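Local coordinates for HTLV-2 integrase catalytic core domain (PDB 6QBT), which forms the catalytic core of the retroviral integrase, the magnesium-dependent strand-transfer enzyme that inserts viral DNA into the host genome, at the interface of chains A and B. Residues are numbered along the deposited sequence; one frame, centred on the assembly and turned at random. Chains: chain A/B, HTLV-2 integrase catalytic core domain.

The interface of chains A and B. Residues chain A 51-52, 55, 83, 87; chain B 119, 134, 138, 142.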
loop_
_atom_site.group_PDB
_atom_site.type_symbol
_atom_site.label_atom_id
_atom_site.label_comp_id
_atom_site.label_asym_id
_atom_site.label_seq_id
_atom_site.Cartn_x
_atom_site.Cartn_y
_atom_site.Cartn_z
ATOM N N ILE A 51 -15.084 1.533 11.876
ATOM C CA ILE A 51 -15.050 2.273 10.612
ATOM C C ILE A 51 -13.626 2.270 10.024
ATOM O O ILE A 51 -13.447 2.088 8.816
ATOM C CB ILE A 51 -15.581 3.710 10.814
ATOM C CG1 ILE A 51 -17.102 3.652 10.995
ATOM C CG2 ILE A 51 -15.205 4.632 9.646
ATOM C CD1 ILE A 51 -17.720 4.952 11.447
ATOM N N SER A 52 -12.630 2.513 10.879
ATOM C CA SER A 52 -11.232 2.433 10.487
ATOM C C SER A 52 -10.845 1.055 9.875
ATOM O O SER A 52 -10.258 1.022 8.784
ATOM C CB SER A 52 -10.313 2.766 11.651
ATOM O OG SER A 52 -8.941 2.721 11.245
ATOM N N LEU A 55 -12.477 0.723 6.441
ATOM C CA LEU A 55 -11.668 1.467 5.449
ATOM C C LEU A 55 -10.361 0.756 5.076
ATOM O O LEU A 55 -10.000 0.771 3.917
ATOM C CB LEU A 55 -11.347 2.889 5.907
ATOM C CG LEU A 55 -12.576 3.810 5.986
ATOM C CD1 LEU A 55 -12.301 5.051 6.841
ATOM C CD2 LEU A 55 -13.044 4.215 4.600
ATOM N N PHE A 83 -22.412 5.705 8.023
ATOM C CA PHE A 83 -21.330 5.443 7.095
ATOM C C PHE A 83 -21.851 4.596 5.939
ATOM O O PHE A 83 -21.720 4.967 4.779
ATOM C CB PHE A 83 -20.158 4.773 7.835
ATOM C CG PHE A 83 -18.983 4.467 6.959
ATOM C CD1 PHE A 83 -18.938 3.281 6.217
ATOM C CD2 PHE A 83 -17.908 5.355 6.874
ATOM C CE1 PHE A 83 -17.846 3.004 5.400
ATOM C CE2 PHE A 83 -16.814 5.070 6.066
ATOM C CZ PHE A 83 -16.786 3.902 5.323
ATOM N N TYR A 87 -22.500 6.022 1.943
ATOM C CA TYR A 87 -21.689 5.490 0.850
ATOM C C TYR A 87 -22.309 4.300 0.123
ATOM O O TYR A 87 -21.603 3.628 -0.634
ATOM C CB TYR A 87 -20.259 5.215 1.351
ATOM C CG TYR A 87 -19.671 6.444 2.010
ATOM C CD1 TYR A 87 -19.508 7.627 1.277
ATOM C CD2 TYR A 87 -19.289 6.429 3.358
ATOM C CE1 TYR A 87 -18.967 8.762 1.866
ATOM C CE2 TYR A 87 -18.759 7.554 3.964
ATOM C CZ TYR A 87 -18.592 8.729 3.224
ATOM O OH TYR A 87 -18.082 9.874 3.839
ATOM N N TYR B 119 -13.439 13.096 10.988
ATOM C CA TYR B 119 -12.663 12.000 11.576
ATOM C C TYR B 119 -11.917 12.393 12.871
ATOM O O TYR B 119 -11.756 11.555 13.769
ATOM C CB TYR B 119 -11.703 11.371 10.541
ATOM C CG TYR B 119 -12.413 10.468 9.549
ATOM C CD1 TYR B 119 -13.104 9.319 9.977
ATOM C CD2 TYR B 119 -12.394 10.752 8.180
ATOM C CE1 TYR B 119 -13.760 8.497 9.069
ATOM C CE2 TYR B 119 -13.052 9.938 7.268
ATOM C CZ TYR B 119 -13.733 8.818 7.716
ATOM O OH TYR B 119 -14.376 8.034 6.789
ATOM N N LYS B 134 -7.808 8.320 6.598
ATOM C CA LYS B 134 -9.191 7.918 6.444
ATOM C C LYS B 134 -9.960 8.927 5.581
ATOM O O LYS B 134 -10.782 8.533 4.774
ATOM C CB LYS B 134 -9.835 7.732 7.794
ATOM C CG LYS B 134 -9.240 6.560 8.546
ATOM C CD LYS B 134 -9.941 6.385 9.878
ATOM C CE LYS B 134 -9.613 7.512 10.850
ATOM N NZ LYS B 134 -10.052 7.165 12.216
ATOM N N THR B 138 -11.517 7.511 2.156
ATOM C CA THR B 138 -12.949 7.748 2.105
ATOM C C THR B 138 -13.317 8.557 0.849
ATOM O O THR B 138 -14.256 8.197 0.125
ATOM C CB THR B 138 -13.470 8.464 3.381
ATOM O OG1 THR B 138 -13.269 7.626 4.535
ATOM C CG2 THR B 138 -14.982 8.784 3.266
ATOM N N LEU B 142 -14.989 5.656 -1.269
ATOM C CA LEU B 142 -16.327 5.548 -0.719
ATOM C C LEU B 142 -17.310 6.522 -1.369
ATOM O O LEU B 142 -18.442 6.162 -1.736
ATOM C CB LEU B 142 -16.308 5.741 0.807
ATOM C CG LEU B 142 -15.901 4.528 1.649
ATOM C CD1 LEU B 142 -16.890 3.399 1.564
ATOM C CD2 LEU B 142 -14.514 4.043 1.252
HETATM O O HOH W 1 -7.776 5.017 12.597
#
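Helix-to-helix packing joins two of the three copies of the integrase core, an RNase H-like fold: A:Leu55 on helix 47-61 meets B:Tyr119, B:Lys134, B:Thr138 and B:Leu142, which project from helices 104-122 and 128-142. In A:Leu55, CG stands beside the backbone N, and chi2 of 162° sets the two methyls, which both meet chain B. A:Leu55 and B:Tyr119 reach toward each other tip to tip, A:Leu55 CD1 lying 3.6 Å from the phenol OH of B:Tyr119. A:Leu55 CD1 also touches CB of B:Lys134, while A:Leu55 CD2 lies 3.7 Å from B:Leu142 CD2. The hydroxyl OG1 of B:Thr138 lies against both methyls of A:Leu55, 3.4 Å from A:Leu55 CD2, yet its polar needs are met inside chain B. B:Thr138 OG1 hydrogen-bonds B:Tyr119 OH at 2.5 Å and donates to the backbone O of B:Lys134, approaching from above the carbonyl plane. These bonds would hold the B:Thr138 rotation (chi1 -63°), with B:Thr138 CG2 facing A:Tyr87, 3.3 Å from the phenol OH of A:Tyr87. CB of B:Lys134 lies over the centre of one face of the B:Tyr119 ring, and B:Tyr119 OH sits at the edge of the A:Phe83 ring, in plane with it. Farther along helix 128-142, CB of B:Leu142 lies over one face of the A:Tyr87 ring, offset toward the rim, in a CH-pi contact. B:Leu142 CD1 meets CZ of A:Phe83 at 3.8 Å, the two side chains crossing at about a right angle. Within chain A, CD2 of A:Tyr87 rests over the centre of the A:Phe83 ring, so the aromatic pair presents a joined surface to B:Leu142. At the opposite end the B:Lys134 chain, bent at chi3 (-70°), passes A:Ser52 and brings NZ to a water shared with A:Ser52 OG. No direct polar bond crosses this patch, which contributes apolar packing and a water bridge to the A-B interface of the trimeric assembly; whether that interface serves the virus the structure alone does not show.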